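DNA polymerase III, beta chain (Streptococcus pneumoniae, PDB 2AWA) forms a ring-shaped head-to-tail homodimer that probably encircles DNA and tethers DNA polymerases and other proteins to it for processive synthesis. Local coordinates at residues Q25-T30 with S92-V97. Residues are numbered along the deposited sequence; the frame is centred on the assembly and turned at random.
Sequences QALNTT and SFFINV
Paired antiparallel helices carry the inner side of each sliding-clamp domain, and in the N-terminal domain the pair meets where Leu27 of helix 20-31 faces Ile95 of helix 91-100. The axes of 25-30 and 92-97 run at 156° and come within 10.4 Å of each other, a spacing bridged by side chains, with no hydrogen bond from one segment to the other. Leu27 works in two directions. Its CB lies 3.7 Å from CG1 of Ile95, while its branched end meets the ring of Phe94 obliquely, CD1 of Leu27 being 3.6 Å from CE2 of Phe94 and CD2 also near that carbon. Phe94 starts off to the side of the helix interface, but CG anti to its backbone N (chi1 175°) places the ring beside Leu27, the two side chains crossing at about a right angle. The side chain of Ile95 leaves its helix toward the partner and divides its branches: CD1 reaches the backbone, 3.5 Å from O of Leu27, whereas CG2 lies 3.5 Å from OD1 of Asn28, an apolar methyl against an amide oxygen at the more open margin of the contact. Leu24 and Lys31 extend the cover over Ile95 along helix 20-31. Beneath the pair, Leu27 also packs on Leu57 of strand 54-60 and Phe94 on Leu127 of strand 123-128, so the two buried side chains tie the helices to strands of two different sheets. Such a helix pair laid against antiparallel sheets is the hallmark of the DNA-clamp fold, whose domains line the ring's central channel with helices and place the sheets outside.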
ATOM      1  N   GLN B  25     -14.743  13.538   7.799  1.00 63.71           N
ATOM      2  CA  GLN B  25     -13.417  14.102   7.973  1.00 63.75           C
ATOM      3  C   GLN B  25     -13.112  14.229   9.452  1.00 61.75           C
ATOM      4  O   GLN B  25     -12.099  13.767   9.912  1.00 63.32           O
ATOM      5  CB  GLN B  25     -13.295  15.464   7.290  1.00 65.03           C
ATOM      6  CG  GLN B  25     -11.861  15.945   7.255  1.00 72.80           C
ATOM      7  CD  GLN B  25     -11.726  17.405   6.939  1.00 81.05           C
ATOM      8  OE1 GLN B  25     -12.602  18.005   6.312  1.00 89.83           O
ATOM      9  NE2 GLN B  25     -10.617  17.998   7.374  1.00 89.34           N
ATOM     10  N   ALA B  26     -14.009  14.859  10.192  1.00 61.73           N
ATOM     11  CA  ALA B  26     -13.890  14.952  11.637  1.00 59.17           C
ATOM     12  C   ALA B  26     -13.700  13.591  12.304  1.00 59.00           C
ATOM     13  O   ALA B  26     -12.866  13.470  13.204  1.00 60.10           O
ATOM     14  CB  ALA B  26     -15.089  15.660  12.218  1.00 58.15           C
ATOM     15  N   LEU B  27     -14.437  12.562  11.869  1.00 58.64           N
ATOM     16  CA  LEU B  27     -14.243  11.223  12.454  1.00 57.06           C
ATOM     17  C   LEU B  27     -12.826  10.690  12.194  1.00 56.64           C
ATOM     18  O   LEU B  27     -12.235  10.059  13.080  1.00 56.07           O
ATOM     19  CB  LEU B  27     -15.286  10.219  11.963  1.00 55.94           C
ATOM     20  CG  LEU B  27     -16.719  10.481  12.455  1.00 60.56           C
ATOM     21  CD1 LEU B  27     -17.768   9.712  11.644  1.00 57.81           C
ATOM     22  CD2 LEU B  27     -16.892  10.184  13.945  1.00 63.50           C
ATOM     23  N   ASN B  28     -12.293  10.967  10.995  1.00 54.46           N
ATOM     24  CA  ASN B  28     -11.000  10.480  10.588  1.00 55.02           C
ATOM     25  C   ASN B  28      -9.873  11.156  11.322  1.00 58.41           C
ATOM     26  O   ASN B  28      -8.837  10.541  11.604  1.00 60.69           O
ATOM     27  CB  ASN B  28     -10.821  10.635   9.088  1.00 56.36           C
ATOM     28  CG  ASN B  28     -11.507   9.524   8.302  1.00 61.98           C
ATOM     29  OD1 ASN B  28     -11.680   8.406   8.792  1.00 66.21           O
ATOM     30  ND2 ASN B  28     -11.897   9.829   7.081  1.00 70.36           N
ATOM     31  N   THR B  29     -10.076  12.424  11.645  1.00 60.83           N
ATOM     32  CA  THR B  29      -9.149  13.153  12.467  1.00 60.28           C
ATOM     33  C   THR B  29      -9.179  12.580  13.855  1.00 60.44           C
ATOM     34  O   THR B  29      -8.137  12.368  14.449  1.00 60.90           O
ATOM     35  CB  THR B  29      -9.534  14.624  12.538  1.00 60.90           C
ATOM     36  OG1 THR B  29      -9.432  15.175  11.239  1.00 61.48           O
ATOM     37  CG2 THR B  29      -8.606  15.400  13.459  1.00 64.49           C
ATOM     38  N   THR B  30     -10.371  12.341  14.384  1.00 60.89           N
ATOM     39  CA  THR B  30     -10.470  11.859  15.760  1.00 63.13           C
ATOM     40  C   THR B  30      -9.886  10.451  15.890  1.00 62.32           C
ATOM     41  O   THR B  30      -9.225  10.137  16.869  1.00 59.87           O
ATOM     42  CB  THR B  30     -11.912  11.899  16.277  1.00 61.91           C
ATOM     43  OG1 THR B  30     -12.367  13.258  16.263  1.00 71.45           O
ATOM     44  CG2 THR B  30     -11.987  11.378  17.693  1.00 63.68           C
ATOM     45  N   SER B  92     -13.608   2.198  14.147  1.00 59.79           N
ATOM     46  CA  SER B  92     -13.322   1.685  12.792  1.00 60.88           C
ATOM     47  C   SER B  92     -14.586   1.351  12.040  1.00 61.44           C
ATOM     48  O   SER B  92     -14.822   1.864  10.947  1.00 64.30           O
ATOM     49  CB  SER B  92     -12.462   0.441  12.839  1.00 58.52           C
ATOM     50  OG  SER B  92     -11.140   0.799  13.108  1.00 64.66           O
ATOM     51  N   PHE B  93     -15.404   0.493  12.637  1.00 60.39           N
ATOM     52  CA  PHE B  93     -16.617   0.041  11.990  1.00 59.64           C
ATOM     53  C   PHE B  93     -17.526   1.225  11.619  1.00 60.18           C
ATOM     54  O   PHE B  93     -17.930   1.367  10.470  1.00 59.28           O
ATOM     55  CB  PHE B  93     -17.348  -0.949  12.886  1.00 58.71           C
ATOM     56  CG  PHE B  93     -18.434  -1.669  12.193  1.00 60.69           C
ATOM     57  CD1 PHE B  93     -18.148  -2.481  11.115  1.00 63.77           C
ATOM     58  CD2 PHE B  93     -19.745  -1.538  12.595  1.00 65.36           C
ATOM     59  CE1 PHE B  93     -19.147  -3.146  10.440  1.00 60.71           C
ATOM     60  CE2 PHE B  93     -20.747  -2.206  11.920  1.00 65.56           C
ATOM     61  CZ  PHE B  93     -20.439  -3.014  10.840  1.00 61.82           C
ATOM     62  N   PHE B  94     -17.815   2.083  12.595  1.00 60.17           N
ATOM     63  CA  PHE B  94     -18.716   3.202  12.403  1.00 60.29           C
ATOM     64  C   PHE B  94     -18.246   4.030  11.240  1.00 60.62           C
ATOM     65  O   PHE B  94     -19.020   4.324  10.310  1.00 61.54           O
ATOM     66  CB  PHE B  94     -18.766   4.070  13.666  1.00 61.04           C
ATOM     67  CG  PHE B  94     -19.588   5.315  13.519  1.00 58.94           C
ATOM     68  CD1 PHE B  94     -20.900   5.251  13.078  1.00 61.14           C
ATOM     69  CD2 PHE B  94     -19.055   6.555  13.849  1.00 65.48           C
ATOM     70  CE1 PHE B  94     -21.669   6.410  12.959  1.00 64.98           C
ATOM     71  CE2 PHE B  94     -19.818   7.718  13.750  1.00 62.01           C
ATOM     72  CZ  PHE B  94     -21.120   7.647  13.296  1.00 63.37           C
ATOM     73  N   ILE B  95     -16.963   4.379  11.286  1.00 60.13           N
ATOM     74  CA  ILE B  95     -16.345   5.172  10.228  1.00 61.32           C
ATOM     75  C   ILE B  95     -16.471   4.527   8.860  1.00 60.46           C
ATOM     76  O   ILE B  95     -16.839   5.204   7.909  1.00 61.72           O
ATOM     77  CB  ILE B  95     -14.882   5.517  10.536  1.00 60.31           C
ATOM     78  CG1 ILE B  95     -14.864   6.559  11.662  1.00 65.13           C
ATOM     79  CG2 ILE B  95     -14.189   6.067   9.289  1.00 57.55           C
ATOM     80  CD1 ILE B  95     -13.491   6.905  12.225  1.00 65.57           C
ATOM     81  N   ASN B  96     -16.186   3.231   8.762  1.00 59.68           N
ATOM     82  CA  ASN B  96     -16.432   2.502   7.516  1.00 61.04           C
ATOM     83  C   ASN B  96     -17.865   2.596   7.021  1.00 61.08           C
ATOM     84  O   ASN B  96     -18.102   2.682   5.819  1.00 63.23           O
ATOM     85  CB  ASN B  96     -16.101   1.013   7.666  1.00 61.52           C
ATOM     86  CG  ASN B  96     -14.648   0.748   7.576  1.00 59.10           C
ATOM     87  OD1 ASN B  96     -13.967   1.306   6.725  1.00 64.44           O
ATOM     88  ND2 ASN B  96     -14.148  -0.107   8.448  1.00 71.21           N
ATOM     89  N   VAL B  97     -18.814   2.531   7.945  1.00 59.24           N
ATOM     90  CA  VAL B  97     -20.212   2.500   7.574  1.00 58.44           C
ATOM     91  C   VAL B  97     -20.623   3.861   7.032  1.00 57.45           C
ATOM     92  O   VAL B  97     -21.224   3.938   5.967  1.00 54.82           O
ATOM     93  CB  VAL B  97     -21.099   2.085   8.769  1.00 59.40           C
ATOM     94  CG1 VAL B  97     -22.567   2.503   8.551  1.00 63.53           C
ATOM     95  CG2 VAL B  97     -20.984   0.604   8.999  1.00 55.04           C
TER